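Local coordinates for protein putative sulfatase yidJ (Bacteroides fragilis, PDB 2QZU) that probably hydrolyses sulfate esters, as a putative metal-dependent arylsulfatase of the sulfatase family, at residues A[98-109]-A[133-142]. Numbering follows the deposited sequence.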
ATOM      1  N   CYS A  98     -16.717   2.425  12.893  1.00  5.44           N
ATOM      2  CA  CYS A  98     -16.207   2.259  14.238  1.00  2.47           C
ATOM      3  C   CYS A  98     -14.702   2.455  14.139  1.00  4.29           C
ATOM      4  O   CYS A  98     -14.037   1.837  13.307  1.00  5.78           O
ATOM      5  CB  CYS A  98     -16.518   0.859  14.775  1.00  5.17           C
ATOM      6  SG  CYS A  98     -18.285   0.542  15.003  1.00 10.30           S
ATOM      7  N   ASN A  99     -14.188   3.361  14.961  1.00  5.20           N
ATOM      8  CA  ASN A  99     -12.766   3.662  15.036  1.00  4.80           C
ATOM      9  C   ASN A  99     -12.606   4.582  16.239  1.00  8.48           C
ATOM     10  O   ASN A  99     -13.601   5.004  16.834  1.00  5.24           O
ATOM     11  CB  ASN A  99     -12.249   4.333  13.746  1.00  4.19           C
ATOM     12  CG  ASN A  99     -12.982   5.625  13.408  1.00  5.77           C
ATOM     13  OD1 ASN A  99     -13.183   6.482  14.262  1.00  7.75           O
ATOM     14  ND2 ASN A  99     -13.372   5.772  12.143  1.00  7.82           N
ATOM     15  N   SER A 100     -11.370   4.896  16.603  1.00  7.13           N
ATOM     16  CA  SER A 100     -11.141   5.745  17.767  1.00  9.80           C
ATOM     17  C   SER A 100     -11.658   7.176  17.640  1.00  8.16           C
ATOM     18  O   SER A 100     -11.841   7.857  18.647  1.00 10.99           O
ATOM     19  CB  SER A 100      -9.651   5.753  18.125  1.00 11.26           C
ATOM     20  OG  SER A 100      -8.866   6.227  17.054  1.00 11.99           O
ATOM     21  N   GLU A 101     -11.898   7.633  16.416  1.00  6.48           N
ATOM     22  CA  GLU A 101     -12.405   8.987  16.205  1.00 10.50           C
ATOM     23  C   GLU A 101     -13.886   9.077  16.580  1.00  9.58           C
ATOM     24  O   GLU A 101     -14.338  10.080  17.129  1.00 12.20           O
ATOM     25  CB  GLU A 101     -12.224   9.403  14.739  1.00 11.04           C
ATOM     26  CG  GLU A 101     -12.787  10.778  14.405  1.00 19.13           C
ATOM     27  CD  GLU A 101     -12.598  11.156  12.944  1.00 21.96           C
ATOM     28  OE1 GLU A 101     -13.183  10.485  12.066  1.00 25.62           O
ATOM     29  OE2 GLU A 101     -11.857  12.125  12.675  1.00 37.04           O
ATOM     30  N   THR A 102     -14.638   8.019  16.287  1.00  8.14           N
ATOM     31  CA  THR A 102     -16.067   8.006  16.581  1.00  6.30           C
ATOM     32  C   THR A 102     -16.404   7.375  17.927  1.00  8.39           C
ATOM     33  O   THR A 102     -17.523   7.517  18.420  1.00 11.19           O
ATOM     34  CB  THR A 102     -16.842   7.253  15.485  1.00 10.99           C
ATOM     35  OG1 THR A 102     -16.423   5.883  15.460  1.00  5.82           O
ATOM     36  CG2 THR A 102     -16.579   7.882  14.124  1.00  7.81           C
ATOM     37  N   ALA A 103     -15.436   6.685  18.519  1.00  8.56           N
ATOM     38  CA  ALA A 103     -15.643   6.015  19.798  1.00 11.86           C
ATOM     39  C   ALA A 103     -16.184   6.909  20.914  1.00 13.58           C
ATOM     40  O   ALA A 103     -17.072   6.502  21.660  1.00 13.27           O
ATOM     41  CB  ALA A 103     -14.350   5.350  20.250  1.00 12.06           C
ATOM     42  N   PRO A 104     -15.655   8.138  21.050  1.00 12.05           N
ATOM     43  CA  PRO A 104     -16.146   9.028  22.110  1.00 14.06           C
ATOM     44  C   PRO A 104     -17.632   9.361  21.985  1.00 13.83           C
ATOM     45  O   PRO A 104     -18.256   9.829  22.940  1.00 13.53           O
ATOM     46  CB  PRO A 104     -15.268  10.270  21.956  1.00 12.44           C
ATOM     47  CG  PRO A 104     -13.989   9.719  21.393  1.00 16.20           C
ATOM     48  CD  PRO A 104     -14.497   8.736  20.361  1.00 11.49           C
ATOM     49  N   TYR A 105     -18.197   9.117  20.809  1.00 11.76           N
ATOM     50  CA  TYR A 105     -19.605   9.414  20.568  1.00 11.66           C
ATOM     51  C   TYR A 105     -20.490   8.175  20.675  1.00 12.23           C
ATOM     52  O   TYR A 105     -21.684   8.227  20.386  1.00 12.32           O
ATOM     53  CB  TYR A 105     -19.747  10.080  19.201  1.00 10.64           C
ATOM     54  CG  TYR A 105     -18.971  11.374  19.135  1.00 13.27           C
ATOM     55  CD1 TYR A 105     -19.524  12.566  19.607  1.00 20.54           C
ATOM     56  CD2 TYR A 105     -17.647  11.389  18.696  1.00 15.70           C
ATOM     57  CE1 TYR A 105     -18.773  13.739  19.648  1.00 14.81           C
ATOM     58  CE2 TYR A 105     -16.892  12.551  18.735  1.00 13.30           C
ATOM     59  CZ  TYR A 105     -17.457  13.721  19.212  1.00 19.10           C
ATOM     60  OH  TYR A 105     -16.701  14.869  19.254  1.00 19.29           O
ATOM     61  N   GLY A 106     -19.896   7.068  21.112  1.00 13.26           N
ATOM     62  CA  GLY A 106     -20.645   5.833  21.273  1.00 13.10           C
ATOM     63  C   GLY A 106     -21.046   5.162  19.974  1.00  7.99           C
ATOM     64  O   GLY A 106     -22.096   4.514  19.890  1.00  9.47           O
ATOM     65  N   VAL A 107     -20.211   5.308  18.953  1.00  8.07           N
ATOM     66  CA  VAL A 107     -20.508   4.701  17.665  1.00  3.97           C
ATOM     67  C   VAL A 107     -20.100   3.227  17.661  1.00  5.03           C
ATOM     68  O   VAL A 107     -18.958   2.877  17.362  1.00  6.57           O
ATOM     69  CB  VAL A 107     -19.797   5.478  16.527  1.00  4.05           C
ATOM     70  CG1 VAL A 107     -20.096   4.844  15.178  1.00  5.74           C
ATOM     71  CG2 VAL A 107     -20.266   6.926  16.532  1.00  5.20           C
ATOM     72  N   GLU A 108     -21.044   2.368  18.037  1.00  8.84           N
ATOM     73  CA  GLU A 108     -20.829   0.922  18.067  1.00  7.13           C
ATOM     74  C   GLU A 108     -22.161   0.238  18.355  1.00  7.35           C
ATOM     75  O   GLU A 108     -23.116   0.878  18.797  1.00  7.01           O
ATOM     76  CB  GLU A 108     -19.801   0.529  19.145  1.00  8.67           C
ATOM     77  CG  GLU A 108     -20.250   0.779  20.583  1.00  8.16           C
ATOM     78  CD  GLU A 108     -19.298   0.184  21.623  1.00 15.81           C
ATOM     79  OE1 GLU A 108     -18.228  -0.347  21.248  1.00 13.60           O
ATOM     80  OE2 GLU A 108     -19.626   0.250  22.825  1.00 14.14           O
ATOM     81  N   LEU A 109     -22.227  -1.063  18.101  1.00  5.37           N
ATOM     82  CA  LEU A 109     -23.448  -1.818  18.346  1.00  3.41           C
ATOM     83  C   LEU A 109     -23.682  -1.885  19.852  1.00  5.65           C
ATOM     84  O   LEU A 109     -22.764  -2.166  20.614  1.00  5.89           O
ATOM     85  CB  LEU A 109     -23.309  -3.234  17.781  1.00  4.15           C
ATOM     86  CG  LEU A 109     -24.530  -4.152  17.874  1.00  5.87           C
ATOM     87  CD1 LEU A 109     -25.685  -3.560  17.082  1.00  7.36           C
ATOM     88  CD2 LEU A 109     -24.171  -5.530  17.329  1.00  4.18           C
ATOM     89  N   TRP A 133     -16.399  -8.153  11.510  1.00  4.02           N
ATOM     90  CA  TRP A 133     -17.541  -7.748  12.339  1.00  3.76           C
ATOM     91  C   TRP A 133     -17.724  -6.228  12.251  1.00  2.19           C
ATOM     92  O   TRP A 133     -18.808  -5.729  11.938  1.00  7.90           O
ATOM     93  CB  TRP A 133     -17.262  -8.174  13.789  1.00  5.01           C
ATOM     94  CG  TRP A 133     -18.290  -7.790  14.813  1.00  6.48           C
ATOM     95  CD1 TRP A 133     -18.084  -7.030  15.932  1.00  2.07           C
ATOM     96  CD2 TRP A 133     -19.660  -8.210  14.861  1.00  5.35           C
ATOM     97  NE1 TRP A 133     -19.240  -6.958  16.676  1.00  2.28           N
ATOM     98  CE2 TRP A 133     -20.223  -7.674  16.041  1.00  4.91           C
ATOM     99  CE3 TRP A 133     -20.466  -8.993  14.022  1.00  4.29           C
ATOM    100  CZ2 TRP A 133     -21.558  -7.894  16.407  1.00  7.73           C
ATOM    101  CZ3 TRP A 133     -21.800  -9.214  14.385  1.00  9.66           C
ATOM    102  CH2 TRP A 133     -22.328  -8.663  15.569  1.00  6.10           C
ATOM    103  N   HIS A 134     -16.639  -5.508  12.533  1.00  3.48           N
ATOM    104  CA  HIS A 134     -16.578  -4.047  12.492  1.00  3.81           C
ATOM    105  C   HIS A 134     -17.742  -3.321  13.172  1.00  5.27           C
ATOM    106  O   HIS A 134     -18.304  -2.385  12.607  1.00  5.97           O
ATOM    107  CB  HIS A 134     -16.463  -3.560  11.041  1.00  9.02           C
ATOM    108  CG  HIS A 134     -15.842  -2.201  10.910  1.00  6.19           C
ATOM    109  ND1 HIS A 134     -15.859  -1.484   9.729  1.00 10.33           N
ATOM    110  CD2 HIS A 134     -15.178  -1.433  11.803  1.00  6.98           C
ATOM    111  CE1 HIS A 134     -15.230  -0.338   9.906  1.00  8.04           C
ATOM    112  NE2 HIS A 134     -14.805  -0.279  11.157  1.00  6.55           N
ATOM    113  N   LEU A 135     -18.102  -3.751  14.378  1.00  2.07           N
ATOM    114  CA  LEU A 135     -19.190  -3.105  15.102  1.00  3.11           C
ATOM    115  C   LEU A 135     -18.820  -2.747  16.544  1.00  6.39           C
ATOM    116  O   LEU A 135     -19.692  -2.431  17.356  1.00  6.91           O
ATOM    117  CB  LEU A 135     -20.442  -3.992  15.073  1.00  5.50           C
ATOM    118  CG  LEU A 135     -21.221  -3.939  13.752  1.00  3.16           C
ATOM    119  CD1 LEU A 135     -22.246  -5.065  13.712  1.00  6.64           C
ATOM    120  CD2 LEU A 135     -21.901  -2.573  13.611  1.00  4.83           C
ATOM    121  N   ASP A 136     -17.526  -2.789  16.854  1.00  5.69           N
ATOM    122  CA  ASP A 136     -17.041  -2.445  18.194  1.00  2.49           C
ATOM    123  C   ASP A 136     -16.105  -1.232  18.153  1.00  5.13           C
ATOM    124  O   ASP A 136     -15.241  -1.133  17.282  1.00  9.09           O
ATOM    125  CB  ASP A 136     -16.295  -3.629  18.820  1.00  6.07           C
ATOM    126  CG  ASP A 136     -17.180  -4.848  19.004  1.00  8.37           C
ATOM    127  OD1 ASP A 136     -18.263  -4.721  19.613  1.00  9.70           O
ATOM    128  OD2 ASP A 136     -16.789  -5.936  18.540  1.00  8.92           O
ATOM    129  N   ALA A 137     -16.282  -0.315  19.101  1.00  8.29           N
ATOM    130  CA  ALA A 137     -15.443   0.883  19.185  1.00  8.70           C
ATOM    131  C   ALA A 137     -14.101   0.546  19.841  1.00  7.18           C
ATOM    132  O   ALA A 137     -14.057  -0.025  20.930  1.00  9.66           O
ATOM    133  CB  ALA A 137     -16.161   1.965  19.995  1.00  9.71           C
ATOM    134  N   PRO A 138     -12.983   0.893  19.186  1.00  6.69           N
ATOM    135  CA  PRO A 138     -11.683   0.586  19.791  1.00  9.19           C
ATOM    136  C   PRO A 138     -11.441   1.436  21.042  1.00  9.21           C
ATOM    137  O   PRO A 138     -11.970   2.540  21.159  1.00  8.07           O
ATOM    138  CB  PRO A 138     -10.689   0.928  18.676  1.00 10.74           C
ATOM    139  CG  PRO A 138     -11.508   0.805  17.408  1.00  9.13           C
ATOM    140  CD  PRO A 138     -12.821   1.424  17.821  1.00  5.28           C
ATOM    141  N   TYR A 139     -10.653   0.915  21.978  1.00  8.67           N
ATOM    142  CA  TYR A 139     -10.328   1.653  23.196  1.00 10.94           C
ATOM    143  C   TYR A 139      -8.872   1.368  23.581  1.00 10.88           C
ATOM    144  O   TYR A 139      -8.326   0.324  23.232  1.00  8.77           O
ATOM    145  CB  TYR A 139     -11.295   1.271  24.328  1.00 12.23           C
ATOM    146  CG  TYR A 139     -11.094  -0.109  24.908  1.00  9.84           C
ATOM    147  CD1 TYR A 139     -10.100  -0.344  25.857  1.00 15.59           C
ATOM    148  CD2 TYR A 139     -11.900  -1.177  24.514  1.00  7.95           C
ATOM    149  CE1 TYR A 139      -9.912  -1.603  26.403  1.00 19.83           C
ATOM    150  CE2 TYR A 139     -11.717  -2.449  25.056  1.00 17.03           C
ATOM    151  CZ  TYR A 139     -10.721  -2.649  26.001  1.00 17.98           C
ATOM    152  OH  TYR A 139     -10.521  -3.896  26.542  1.00 17.56           O
ATOM    153  N   LYS A 140      -8.241   2.307  24.281  1.00  8.40           N
ATOM    154  CA  LYS A 140      -6.840   2.162  24.677  1.00 10.42           C
ATOM    155  C   LYS A 140      -6.616   1.252  25.885  1.00 11.53           C
ATOM    156  O   LYS A 140      -7.424   1.231  26.813  1.00 17.57           O
ATOM    157  CB  LYS A 140      -6.242   3.541  24.977  1.00 11.47           C
ATOM    158  CG  LYS A 140      -6.215   4.492  23.795  1.00 18.13           C
ATOM    159  CD  LYS A 140      -5.497   5.785  24.156  1.00 24.34           C
ATOM    160  CE  LYS A 140      -5.396   6.719  22.962  1.00 34.43           C
ATOM    161  NZ  LYS A 140      -4.639   7.958  23.301  1.00 44.48           N
ATOM    162  N   PRO A 141      -5.516   0.475  25.880  1.00 11.39           N
ATOM    163  CA  PRO A 141      -4.507   0.407  24.815  1.00 11.24           C
ATOM    164  C   PRO A 141      -5.034  -0.436  23.654  1.00 11.84           C
ATOM    165  O   PRO A 141      -5.569  -1.523  23.865  1.00 11.41           O
ATOM    166  CB  PRO A 141      -3.311  -0.236  25.515  1.00 15.02           C
ATOM    167  CG  PRO A 141      -3.974  -1.158  26.501  1.00 18.76           C
ATOM    168  CD  PRO A 141      -5.077  -0.291  27.062  1.00 15.97           C
ATOM    169  N   TYR A 142      -4.881   0.068  22.434  1.00  9.25           N
ATOM    170  CA  TYR A 142      -5.376  -0.629  21.249  1.00 11.34           C
ATOM    171  C   TYR A 142      -4.661  -1.952  20.986  1.00 10.03           C
ATOM    172  O   TYR A 142      -3.470  -2.087  21.268  1.00 10.14           O
ATOM    173  CB  TYR A 142      -5.236   0.275  20.019  1.00  8.87           C
ATOM    174  CG  TYR A 142      -5.890   1.632  20.168  1.00  5.50           C
ATOM    175  CD1 TYR A 142      -7.243   1.744  20.489  1.00  5.91           C
ATOM    176  CD2 TYR A 142      -5.158   2.806  19.985  1.00  9.19           C
ATOM    177  CE1 TYR A 142      -7.852   2.988  20.625  1.00 10.21           C
ATOM    178  CE2 TYR A 142      -5.760   4.062  20.120  1.00 11.95           C
ATOM    179  CZ  TYR A 142      -7.106   4.142  20.441  1.00 10.32           C
ATOM    180  OH  TYR A 142      -7.713   5.367  20.588  1.00 11.13           O
TER
HETATM  181  O   HOH W   1     -15.806  -1.551  22.269  1.00 13.66           O
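The Trp133 indole meets Leu109 obliquely, Leu109 CD2 lying 3.6 Å from Trp133 CZ2, while Leu135 CD1 covers one face of the ring and Asp136 CG lies in plane at its edge. At the edge of the His134 imidazole, tilted slightly from its plane, sits Cys98 O: His134 NE2 donates to an in-plane lone pair of Cys98 O at 3.1 Å, a somewhat bent bond (147°). His134 ND1 bonds Ser76 OG, and the two bonds together fix the ring's rotation. Ser76 is the predicted site of the family's 3-oxoalanine, unmodified here, and His134 thus probably borders the active site. The Tyr142 ring carries Lys140 CG over one face; Tyr142 OH packs against Ser100 CB at 3.2 Å, while Ser100 OG bonds Ala153 N.

Two irregular segments, one with a short 3-10 turn at 103-105, are joined by a few separate hydrogen bonds. Leu109 N reaches Leu135 O at 3.0 Å, nearly straight (169°). With CG wedged between backbone N and carbonyl carbon (chi1 66°), Glu108 OE1 accepts from Ala137 N at 2.9 Å on its anti side; a water bridges that oxygen to Ala137 O. Pro138 CD packs against Asn99 C; Asn99 OD1 accepts from Thr102 N, an Asx motif.

Segment 98-109 follows helix 89-92; segment 133-142 follows strand 126-130 of the mixed sheet; helix 76-85 touches Leu109, His134 and Leu135.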